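Local coordinates for lovastatin nonaketide synthase, polyketide synthase component (Aspergillus terreus, PDB 7CPX), which builds the dihydromonacolin L nonaketide on the way to lovastatin, as a homodimeric multidomain polyketide synthase using malonyl-CoA, S-adenosylmethionine and NADPH, at residues C631-L642 with I844-P852. The protein carries 2 engineered substitutions. Residues are numbered along the deposited sequence; the frame is centred on the assembly and turned at random.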
loop_
_atom_site.group_PDB
_atom_site.type_symbol
_atom_site.label_atom_id
_atom_site.label_comp_id
_atom_site.label_asym_id
_atom_site.label_seq_id
_atom_site.Cartn_x
_atom_site.Cartn_y
_atom_site.Cartn_z
ATOM N N CYS A 631 80.103 -19.094 -32.441
ATOM C CA CYS A 631 79.488 -18.378 -31.329
ATOM C C CYS A 631 79.494 -16.876 -31.579
ATOM O O CYS A 631 78.527 -16.177 -31.246
ATOM C CB CYS A 631 80.214 -18.709 -30.027
ATOM S SG CYS A 631 79.511 -17.913 -28.564
ATOM N N CYS A 632 80.581 -16.356 -32.156
ATOM C CA CYS A 632 80.635 -14.927 -32.444
ATOM C C CYS A 632 79.533 -14.521 -33.413
ATOM O O CYS A 632 78.857 -13.509 -33.206
ATOM C CB CYS A 632 82.005 -14.554 -33.008
ATOM S SG CYS A 632 82.214 -12.783 -33.301
ATOM N N ALA A 633 79.334 -15.304 -34.477
ATOM C CA ALA A 633 78.276 -15.011 -35.436
ATOM C C ALA A 633 76.902 -15.152 -34.798
ATOM O O ALA A 633 76.000 -14.353 -35.074
ATOM C CB ALA A 633 78.398 -15.933 -36.648
ATOM N N VAL A 634 76.721 -16.164 -33.949
ATOM C CA VAL A 634 75.451 -16.328 -33.249
ATOM C C VAL A 634 75.127 -15.072 -32.454
ATOM O O VAL A 634 74.030 -14.510 -32.554
ATOM C CB VAL A 634 75.500 -17.571 -32.342
ATOM C CG1 VAL A 634 74.377 -17.530 -31.319
ATOM C CG2 VAL A 634 75.423 -18.839 -33.174
ATOM N N GLN A 635 76.092 -14.606 -31.661
ATOM C CA GLN A 635 75.848 -13.450 -30.808
ATOM C C GLN A 635 75.681 -12.178 -31.631
ATOM O O GLN A 635 74.866 -11.317 -31.287
ATOM C CB GLN A 635 76.982 -13.310 -29.795
ATOM C CG GLN A 635 77.057 -14.488 -28.833
ATOM C CD GLN A 635 78.261 -14.432 -27.917
ATOM O OE1 GLN A 635 78.180 -13.925 -26.800
ATOM N NE2 GLN A 635 79.385 -14.967 -28.381
ATOM N N ILE A 636 76.428 -12.048 -32.729
ATOM C CA ILE A 636 76.289 -10.876 -33.589
ATOM C C ILE A 636 74.894 -10.831 -34.199
ATOM O O ILE A 636 74.231 -9.787 -34.207
ATOM C CB ILE A 636 77.379 -10.876 -34.676
ATOM C CG1 ILE A 636 78.743 -10.571 -34.053
ATOM C CG2 ILE A 636 77.044 -9.862 -35.762
ATOM C CD1 ILE A 636 79.916 -10.883 -34.958
ATOM N N VAL A 637 74.425 -11.966 -34.720
ATOM C CA VAL A 637 73.093 -12.011 -35.314
ATOM C C VAL A 637 72.036 -11.707 -34.263
ATOM O O VAL A 637 71.093 -10.946 -34.509
ATOM C CB VAL A 637 72.854 -13.377 -35.982
ATOM C CG1 VAL A 637 71.390 -13.536 -36.363
ATOM C CG2 VAL A 637 73.743 -13.531 -37.204
ATOM N N LEU A 638 72.173 -12.300 -33.075
ATOM C CA LEU A 638 71.173 -12.087 -32.034
ATOM C C LEU A 638 71.138 -10.632 -31.581
ATOM O O LEU A 638 70.057 -10.060 -31.404
ATOM C CB LEU A 638 71.451 -13.019 -30.857
ATOM C CG LEU A 638 71.228 -14.500 -31.179
ATOM C CD1 LEU A 638 71.899 -15.391 -30.152
ATOM C CD2 LEU A 638 69.740 -14.812 -31.263
ATOM N N VAL A 639 72.304 -10.010 -31.394
ATOM C CA VAL A 639 72.326 -8.620 -30.949
ATOM C C VAL A 639 71.815 -7.700 -32.051
ATOM O O VAL A 639 71.150 -6.695 -31.774
ATOM C CB VAL A 639 73.737 -8.223 -30.475
ATOM C CG1 VAL A 639 74.710 -8.195 -31.634
ATOM C CG2 VAL A 639 73.704 -6.875 -29.763
ATOM N N ARG A 640 72.118 -8.013 -33.314
ATOM C CA ARG A 640 71.567 -7.220 -34.408
ATOM C C ARG A 640 70.049 -7.324 -34.444
ATOM O O ARG A 640 69.356 -6.327 -34.673
ATOM C CB ARG A 640 72.166 -7.665 -35.743
ATOM C CG ARG A 640 73.582 -7.166 -35.978
ATOM C CD ARG A 640 73.982 -7.278 -37.441
ATOM N NE ARG A 640 73.170 -6.419 -38.296
ATOM C CZ ARG A 640 73.365 -6.250 -39.596
ATOM N NH1 ARG A 640 74.349 -6.864 -40.234
ATOM N NH2 ARG A 640 72.555 -5.443 -40.275
ATOM N N LEU A 641 69.512 -8.526 -34.225
ATOM C CA LEU A 641 68.063 -8.681 -34.164
ATOM C C LEU A 641 67.476 -7.887 -33.004
ATOM O O LEU A 641 66.443 -7.224 -33.152
ATOM C CB LEU A 641 67.699 -10.159 -34.032
ATOM C CG LEU A 641 67.975 -11.038 -35.253
ATOM C CD1 LEU A 641 67.834 -12.505 -34.888
ATOM C CD2 LEU A 641 67.039 -10.682 -36.396
ATOM N N LEU A 642 68.123 -7.943 -31.839
ATOM C CA LEU A 642 67.623 -7.215 -30.677
ATOM C C LEU A 642 67.631 -5.713 -30.926
ATOM O O LEU A 642 66.677 -5.011 -30.566
ATOM C CB LEU A 642 68.458 -7.566 -29.447
ATOM C CG LEU A 642 68.346 -9.026 -28.996
ATOM C CD1 LEU A 642 69.461 -9.389 -28.030
ATOM C CD2 LEU A 642 66.991 -9.288 -28.361
ATOM N N ILE A 844 66.517 -5.486 -16.962
ATOM C CA ILE A 844 66.571 -6.879 -17.385
ATOM C C ILE A 844 67.979 -7.199 -17.877
ATOM O O ILE A 844 68.799 -6.313 -18.108
ATOM C CB ILE A 844 65.514 -7.183 -18.471
ATOM C CG1 ILE A 844 65.547 -8.657 -18.885
ATOM C CG2 ILE A 844 65.709 -6.274 -19.677
ATOM C CD1 ILE A 844 64.308 -9.105 -19.623
ATOM N N GLY A 845 68.261 -8.485 -17.996
ATOM C CA GLY A 845 69.494 -8.943 -18.616
ATOM C C GLY A 845 69.212 -10.072 -19.581
ATOM O O GLY A 845 68.374 -10.935 -19.318
ATOM N N ILE A 846 69.918 -10.053 -20.708
ATOM C CA ILE A 846 69.751 -11.041 -21.767
ATOM C C ILE A 846 71.086 -11.735 -21.987
ATOM O O ILE A 846 72.108 -11.074 -22.215
ATOM C CB ILE A 846 69.248 -10.405 -23.072
ATOM C CG1 ILE A 846 67.782 -9.998 -22.929
ATOM C CG2 ILE A 846 69.418 -11.375 -24.233
ATOM C CD1 ILE A 846 67.293 -9.085 -24.030
ATOM N N GLU A 847 71.071 -13.065 -21.926
ATOM C CA GLU A 847 72.237 -13.883 -22.247
ATOM C C GLU A 847 72.276 -14.062 -23.758
ATOM O O GLU A 847 71.772 -15.041 -24.309
ATOM C CB GLU A 847 72.180 -15.222 -21.526
ATOM C CG GLU A 847 73.369 -16.127 -21.812
ATOM C CD GLU A 847 73.393 -17.358 -20.928
ATOM O OE1 GLU A 847 72.625 -17.402 -19.944
ATOM O OE2 GLU A 847 74.181 -18.283 -21.216
ATOM N N VAL A 848 72.895 -13.096 -24.434
ATOM C CA VAL A 848 73.013 -13.155 -25.885
ATOM C C VAL A 848 73.837 -14.377 -26.256
ATOM O O VAL A 848 74.984 -14.527 -25.819
ATOM C CB VAL A 848 73.646 -11.870 -26.431
ATOM C CG1 VAL A 848 73.632 -11.877 -27.952
ATOM C CG2 VAL A 848 72.926 -10.643 -25.889
ATOM N N GLY A 849 73.258 -15.254 -27.060
ATOM C CA GLY A 849 73.964 -16.422 -27.554
ATOM C C GLY A 849 73.473 -17.702 -26.893
ATOM O O GLY A 849 72.275 -17.974 -26.863
ATOM N N CYS A 850 74.408 -18.476 -26.344
ATOM C CA CYS A 850 74.153 -19.868 -25.974
ATOM C C CYS A 850 73.732 -19.964 -24.506
ATOM O O CYS A 850 74.517 -20.257 -23.602
ATOM C CB CYS A 850 75.385 -20.711 -26.268
ATOM S SG CYS A 850 76.129 -20.303 -27.862
ATOM N N HIS A 851 72.447 -19.702 -24.288
ATOM C CA HIS A 851 71.822 -19.965 -23.004
ATOM C C HIS A 851 71.818 -21.473 -22.747
ATOM O O HIS A 851 71.740 -22.265 -23.693
ATOM C CB HIS A 851 70.397 -19.412 -23.015
ATOM C CG HIS A 851 69.753 -19.322 -21.667
ATOM N ND1 HIS A 851 68.805 -20.223 -21.235
ATOM C CD2 HIS A 851 69.900 -18.420 -20.667
ATOM C CE1 HIS A 851 68.404 -19.888 -20.021
ATOM N NE2 HIS A 851 69.056 -18.800 -19.652
ATOM N N PRO A 852 71.902 -21.916 -21.478
ATOM C CA PRO A 852 72.023 -21.243 -20.181
ATOM C C PRO A 852 73.428 -21.274 -19.578
ATOM O O PRO A 852 73.571 -21.565 -18.390
ATOM C CB PRO A 852 71.065 -22.051 -19.311
ATOM C CG PRO A 852 71.269 -23.454 -19.808
ATOM C CD PRO A 852 71.611 -23.348 -21.289
#
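The Q635 side chain lies against the V848-G849 peptide of the turn that leaves strand 844-848. Q635 CG sits above one face of this peptide, toward the edge between V848 O and G849 CA and 3.7 Å from V848 O, and L638 CD1 approaches obliquely from the same side, 3.5 Å from G849 CA. Q635 OE1 and V848 O come within 3.4 Å as two acceptors without a hydrogen bond, the rotation of the amide being less certain. G849, with phi 108° and a strongly negative psi, has a backbone shape essentially open only to glycine, which lets Q635 CG lie against its CA; V634 CG1 also packs there, at 3.9 Å. V848 buries the most surface against the helix: with CG1 anti to its backbone N (chi1 -174°), that methyl lies 3.8 Å from L638 CB and beside Q635 O, while CG2 meets L642 CD1. Farther back along the strand, I846 CG2 touches the same L642 methyl at 4.3 Å. At the other end C631 SG and C850 SG pack at 4.2 Å, too far apart for a disulfide. T564 OG1 holds the turn by accepting from C850 N and bonding weakly to V848 O. Q635 and C631 also touch helix 657-665, which begins within a GHSSG sequence consistent with the nucleophile elbow of acyl transferases. In the MAT domain's parallel sheet, strand 844-848 runs between 558-563 and 872-875; helix 624-644 covers it at 142° and 9.3 Å between local axes, with helices 582-596 and 671-682 packed against the helix as well.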